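PDB 3OT6: enoyl-CoA hydratase/isomerase family protein from Pseudomonas syringae pv. tomato, which probably acts on acyl-CoA thioesters as an enoyl-CoA hydratase or isomerase of the crotonase-like family, its exact substrate being unassigned. Local coordinates for residues G103-A107 and K108-L112; E145-R148 and D149-K153; K214-L217 and D218-A222. All coordinates share one frame; numbering follows the deposited sequence.

The three contacts follow one another along the chain: interaction 1 where strand 103-106 turns into helix 108-113, interaction 2 at the C-terminal end of helix 141-150, and interaction 3 within the long helix 202-230. Interaction 2 lies between the others, its centre about 14 Å from that of interaction 1 and about 13 Å from that of interaction 3, whereas interactions 1 and 3 have centres about 21 Å apart and do not touch. L146 joins them, packing on F111 of interaction 1 and on L220 of interaction 3. Contacts thus run from the buried interior, where a crotonase-like active site is expected, out to the C-terminal helix.

Interaction 1. Residues G103-A107 and K108-L112; sequences GHAVA and KGAFL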
# COMPACT_ATOMS: atom_id res chain seq x y z
N GLY A 103 -0.52 12.73 0.59
CA GLY A 103 -0.34 13.39 1.87
C GLY A 103 0.13 12.41 2.93
O GLY A 103 1.30 11.92 2.87
N HIS A 104 -0.74 12.16 3.90
CA HIS A 104 -0.49 11.23 5.03
C HIS A 104 -0.62 9.78 4.57
O HIS A 104 -1.49 9.45 3.74
CB HIS A 104 -1.55 11.45 6.13
CG HIS A 104 -1.48 12.79 6.78
ND1 HIS A 104 -2.50 13.71 6.68
CD2 HIS A 104 -0.52 13.36 7.54
CE1 HIS A 104 -2.16 14.80 7.34
NE2 HIS A 104 -0.96 14.62 7.87
N ALA A 105 0.16 8.90 5.17
CA ALA A 105 -0.03 7.46 4.98
C ALA A 105 0.37 6.75 6.29
O ALA A 105 1.55 6.75 6.67
CB ALA A 105 0.79 6.97 3.77
N VAL A 106 -0.59 6.19 7.02
CA VAL A 106 -0.33 5.76 8.40
C VAL A 106 -0.82 4.34 8.51
O VAL A 106 -1.88 4.01 7.96
CB VAL A 106 -1.07 6.64 9.41
CG1 VAL A 106 -0.90 6.13 10.87
CG2 VAL A 106 -0.63 8.12 9.31
N ALA A 107 -0.04 3.50 9.19
CA ALA A 107 -0.41 2.11 9.55
C ALA A 107 -0.67 1.38 8.21
O ALA A 107 0.17 1.52 7.32
CB ALA A 107 -1.61 2.07 10.52
N LYS A 108 -1.80 0.65 8.03
CA LYS A 108 -2.08 -0.05 6.76
C LYS A 108 -1.93 0.93 5.59
O LYS A 108 -1.44 0.54 4.53
CB LYS A 108 -3.46 -0.75 6.74
CG LYS A 108 -3.74 -1.63 5.50
CD LYS A 108 -2.88 -2.94 5.50
CE LYS A 108 -2.85 -3.75 4.14
NZ LYS A 108 -1.71 -4.83 4.30
N GLY A 109 -2.31 2.18 5.76
CA GLY A 109 -2.07 3.10 4.65
C GLY A 109 -0.58 3.16 4.29
O GLY A 109 -0.21 3.30 3.12
N ALA A 110 0.31 3.10 5.27
CA ALA A 110 1.71 3.09 4.91
C ALA A 110 2.15 1.68 4.39
O ALA A 110 3.12 1.58 3.63
CB ALA A 110 2.62 3.59 6.05
N PHE A 111 1.46 0.61 4.82
CA PHE A 111 1.70 -0.68 4.20
C PHE A 111 1.40 -0.73 2.71
O PHE A 111 1.99 -1.52 1.98
CB PHE A 111 1.03 -1.80 4.94
CG PHE A 111 1.74 -2.12 6.23
CD1 PHE A 111 3.10 -2.49 6.22
CD2 PHE A 111 1.09 -2.04 7.45
CE1 PHE A 111 3.79 -2.80 7.44
CE2 PHE A 111 1.74 -2.32 8.63
CZ PHE A 111 3.10 -2.69 8.65
N LEU A 112 0.51 0.12 2.24
CA LEU A 112 0.23 0.10 0.82
C LEU A 112 1.48 0.53 0.06
O LEU A 112 1.71 -0.02 -1.03
CB LEU A 112 -0.93 1.01 0.43
CG LEU A 112 -2.29 0.71 1.01
CD1 LEU A 112 -3.29 1.78 0.45
CD2 LEU A 112 -2.68 -0.66 0.62
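The F111 ring meets the carbonyl of A107 obliquely, its CD2 lying 3.7 Å from A107 O. With CG anti to its own carbonyl carbon (chi1 -74°), the ring is carried back beside the start of the helix. At the far end of the strand, the H104 imidazole packs edge-to-face with F126. The A107 carbonyl is also the pivot of the backbone turn: F111 N donates to A107 O at 3.0 Å, while A110 N makes a weak bond to the same oxygen. A second weak bond runs from G109 N to V106 O, 2.9 Å away. A107 occupies the N-cap position, and its positive phi of 60° swings the chain from strand into helix, the two axes standing at 105°. In crotonase-like enzymes a peptide N-H at the start of the equivalent helix contributes to the oxyanion hole, and this strand-turn-helix element is consistent with that role. The inner side of the turn is closed by small groups, A110 CB resting 3.4 Å from A105 O. The K108 chain leads away from the strand, and its ammonium makes a weak hydrogen bond to the carbonyl of G83.

Interaction 2. Residues E145-R148 and D149-K153; sequences ELAR and DRLRK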
# COMPACT_ATOMS: atom_id res chain seq x y z
N GLU A 145 6.87 -8.07 8.25
CA GLU A 145 7.55 -8.64 7.10
C GLU A 145 7.50 -7.74 5.84
O GLU A 145 8.50 -7.65 5.10
CB GLU A 145 7.07 -10.08 6.83
CG GLU A 145 7.50 -11.14 7.93
CD GLU A 145 8.97 -11.03 8.37
OE1 GLU A 145 9.83 -10.71 7.53
OE2 GLU A 145 9.28 -11.24 9.59
N LEU A 146 6.39 -7.02 5.64
CA LEU A 146 6.36 -6.00 4.59
C LEU A 146 7.34 -4.90 4.90
O LEU A 146 7.98 -4.38 4.01
CB LEU A 146 4.97 -5.38 4.47
CG LEU A 146 3.81 -6.27 3.96
CD1 LEU A 146 2.46 -5.54 4.18
CD2 LEU A 146 3.97 -6.57 2.53
N ALA A 147 7.48 -4.53 6.16
CA ALA A 147 8.38 -3.42 6.50
C ALA A 147 9.82 -3.88 6.40
O ALA A 147 10.68 -3.18 5.87
CB ALA A 147 8.08 -2.88 7.83
N ARG A 148 10.06 -5.12 6.81
CA ARG A 148 11.41 -5.63 6.83
C ARG A 148 11.99 -5.64 5.45
O ARG A 148 13.17 -5.39 5.26
CB ARG A 148 11.46 -7.04 7.42
CG ARG A 148 12.90 -7.43 7.80
CD ARG A 148 13.10 -8.92 8.16
NE ARG A 148 12.12 -9.46 9.11
CZ ARG A 148 12.25 -9.36 10.43
NH1 ARG A 148 13.37 -8.75 10.97
NH2 ARG A 148 11.28 -9.89 11.20
N ASP A 149 11.15 -5.94 4.47
CA ASP A 149 11.63 -6.21 3.16
C ASP A 149 11.91 -4.93 2.43
O ASP A 149 12.73 -4.96 1.52
CB ASP A 149 10.63 -7.08 2.34
CG ASP A 149 11.28 -7.70 1.09
OD1 ASP A 149 12.22 -8.52 1.28
OD2 ASP A 149 10.93 -7.31 -0.05
N ARG A 150 11.25 -3.82 2.78
CA ARG A 150 11.41 -2.58 2.02
C ARG A 150 12.16 -1.43 2.75
O ARG A 150 12.73 -0.54 2.09
CB ARG A 150 10.03 -2.00 1.56
CG ARG A 150 10.16 -0.87 0.46
CD ARG A 150 10.66 -1.42 -0.94
NE ARG A 150 9.64 -2.36 -1.40
CZ ARG A 150 8.70 -2.10 -2.31
NH1 ARG A 150 8.67 -0.97 -2.99
NH2 ARG A 150 7.80 -3.02 -2.55
N LEU A 151 12.07 -1.39 4.07
CA LEU A 151 12.57 -0.25 4.81
C LEU A 151 14.08 -0.35 5.02
O LEU A 151 14.62 -1.46 5.15
CB LEU A 151 11.85 -0.13 6.14
CG LEU A 151 10.37 0.23 5.99
CD1 LEU A 151 9.81 0.47 7.37
CD2 LEU A 151 10.02 1.43 5.01
N ARG A 152 14.76 0.79 4.99
CA ARG A 152 16.17 0.81 5.29
C ARG A 152 16.39 0.22 6.72
O ARG A 152 15.67 0.51 7.67
CB ARG A 152 16.63 2.24 5.12
CG ARG A 152 17.78 2.73 5.97
CD ARG A 152 18.16 4.14 5.51
NE ARG A 152 19.12 4.88 6.36
CZ ARG A 152 20.42 4.59 6.59
NH1 ARG A 152 21.05 3.50 6.09
NH2 ARG A 152 21.11 5.42 7.37
N LYS A 153 17.37 -0.67 6.84
CA LYS A 153 17.57 -1.43 8.09
C LYS A 153 17.49 -0.61 9.41
O LYS A 153 16.95 -1.10 10.44
CB LYS A 153 18.87 -2.23 8.06
CG LYS A 153 18.83 -3.38 7.10
CD LYS A 153 20.20 -3.96 6.89
CE LYS A 153 20.17 -5.08 5.90
NZ LYS A 153 20.06 -6.39 6.65
O HOH W 1 14.62 -3.72 6.73
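L151 folds back against A147 where helix 141-150 runs out, placing its CD1 methyl 3.8 Å from A147 CB. The backbone joins the same two residues: L151 N donates to A147 O at 2.9 Å. A147 O takes a second bond from R150 N at 3.2 Å, this donor standing well above the carbonyl plane (64° out of it), so two peptide N-H groups grip one buried oxygen. This is the tight part of the contact. A147 also packs on F156 and V160 of helix 153-160, and L151 on L114 and F176. The chain of R150, bent at chi2 and chi3, leaves the contact, and its guanidinium NH2 is hydrogen-bonded to the carbonyl of A116.

The side carrying R148 and D149 is looser and more exposed, though D149 and E145 also touch helix 202-230, and here polar groups do the work. R148 takes E145 side-on, with NE 3.1 Å from E145 OE1 and NH2 2.9 Å from E145 OE2. Both oxygens are met on their syn sides and lie close to the guanidinium plane. A bend at chi3 (-48°) turns the otherwise extended arginine chain toward the carboxylate one turn earlier. The D149 side chain leads off to pack on L216. Beyond the last turn, water 1 donates to both R148 O and L151 O, at 2.7 and 2.8 Å, and so spans the point where the chain leaves the helix. The paired bonds to E145 fix the rotation of the R148 guanidinium and should offset much of both charges, while the water supplies the donor that R148 O would otherwise receive from a further helical turn.

Interaction 3. Residues K214-L217 and D218-A222; sequences KGLL and DTLDA
The K214 chain passes across D218 at a slant, one turn apart, and the lysine reaches over to bring NZ within 2.6 Å of D218 OD2 in a salt bridge. The chain of K214 is extended as far as CE, then bends at chi4 (48°), which turns the ammonium onto the syn lone pair of that oxygen. Beneath this pair the backbone bond from D218 N to K214 O, at 2.8 Å, ties the same two residues together.

T219 is turned differently. Its OG1 stands beside its own backbone N (chi1 -62°), from where the hydroxyl donates to G215 O at 2.7 Å. T219 N also bonds G215 O, at 3.0 Å, and the two donors reach this carbonyl from opposite faces of its plane. One oxygen is therefore gripped twice by a single residue.

The leucines L216 and L220 run alongside each other, with the CD1 methyl of L216 4.1 Å from CD1 of L220. Both pack on L91 of helix 73-91, and L217 joins them there. D221 N bonds L217 O at 3.1 Å, while the D221 carboxylate forms a salt bridge with R88 of that neighbouring helix. On another flank T219 and L220 touch E145 and L146 of helix 141-150. Polar i, i+4 pairing on one side and leucines one turn apart on another mark an amphipathic helix, here the long C-terminal helix 202-230 laid against two others of the crotonase-like fold.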
# COMPACT_ATOMS: atom_id res chain seq x y z
N LYS A 214 9.74 -14.30 -4.36
CA LYS A 214 9.24 -15.60 -3.90
C LYS A 214 9.35 -15.76 -2.42
O LYS A 214 8.35 -16.09 -1.79
CB LYS A 214 9.94 -16.78 -4.60
CG LYS A 214 9.46 -18.11 -3.99
CD LYS A 214 9.98 -19.38 -4.73
CE LYS A 214 9.59 -20.70 -3.95
NZ LYS A 214 8.12 -20.63 -3.58
N GLY A 215 10.54 -15.55 -1.86
CA GLY A 215 10.76 -15.51 -0.40
C GLY A 215 9.74 -14.63 0.33
O GLY A 215 9.11 -15.09 1.31
N LEU A 216 9.50 -13.41 -0.18
CA LEU A 216 8.65 -12.48 0.49
C LEU A 216 7.24 -13.02 0.40
O LEU A 216 6.50 -13.02 1.43
CB LEU A 216 8.78 -11.10 -0.12
CG LEU A 216 7.78 -9.98 0.28
CD1 LEU A 216 7.85 -9.64 1.79
CD2 LEU A 216 7.99 -8.72 -0.54
N LEU A 217 6.87 -13.51 -0.78
CA LEU A 217 5.49 -14.03 -1.00
C LEU A 217 5.21 -15.27 -0.13
O LEU A 217 4.19 -15.35 0.48
CB LEU A 217 5.25 -14.31 -2.48
CG LEU A 217 4.70 -13.23 -3.45
CD1 LEU A 217 4.49 -11.80 -2.91
CD2 LEU A 217 5.36 -13.20 -4.83
N ASP A 218 6.12 -16.22 -0.05
CA ASP A 218 5.87 -17.36 0.83
C ASP A 218 5.76 -16.94 2.27
O ASP A 218 4.86 -17.38 2.96
CB ASP A 218 6.94 -18.46 0.64
CG ASP A 218 6.91 -19.03 -0.79
OD1 ASP A 218 5.86 -18.83 -1.51
OD2 ASP A 218 7.94 -19.65 -1.18
N THR A 219 6.69 -16.09 2.72
CA THR A 219 6.69 -15.51 4.04
C THR A 219 5.39 -14.78 4.40
O THR A 219 4.90 -14.89 5.55
CB THR A 219 7.86 -14.53 4.18
OG1 THR A 219 9.08 -15.23 4.02
CG2 THR A 219 7.83 -13.86 5.55
N LEU A 220 4.86 -14.01 3.46
CA LEU A 220 3.57 -13.37 3.67
C LEU A 220 2.44 -14.41 3.80
O LEU A 220 1.55 -14.20 4.63
CB LEU A 220 3.25 -12.33 2.56
CG LEU A 220 4.00 -10.99 2.61
CD1 LEU A 220 3.82 -10.15 1.30
CD2 LEU A 220 3.58 -10.20 3.85
N ASP A 221 2.43 -15.48 2.99
CA ASP A 221 1.41 -16.53 3.12
C ASP A 221 1.47 -17.21 4.54
O ASP A 221 0.43 -17.39 5.17
CB ASP A 221 1.49 -17.59 1.98
CG ASP A 221 1.17 -16.99 0.60
OD1 ASP A 221 0.59 -15.89 0.50
OD2 ASP A 221 1.57 -17.59 -0.42
N ALA A 222 2.66 -17.57 5.02
CA ALA A 222 2.86 -18.13 6.34
C ALA A 222 2.37 -17.13 7.38
O ALA A 222 1.62 -17.51 8.27
CB ALA A 222 4.34 -18.50 6.59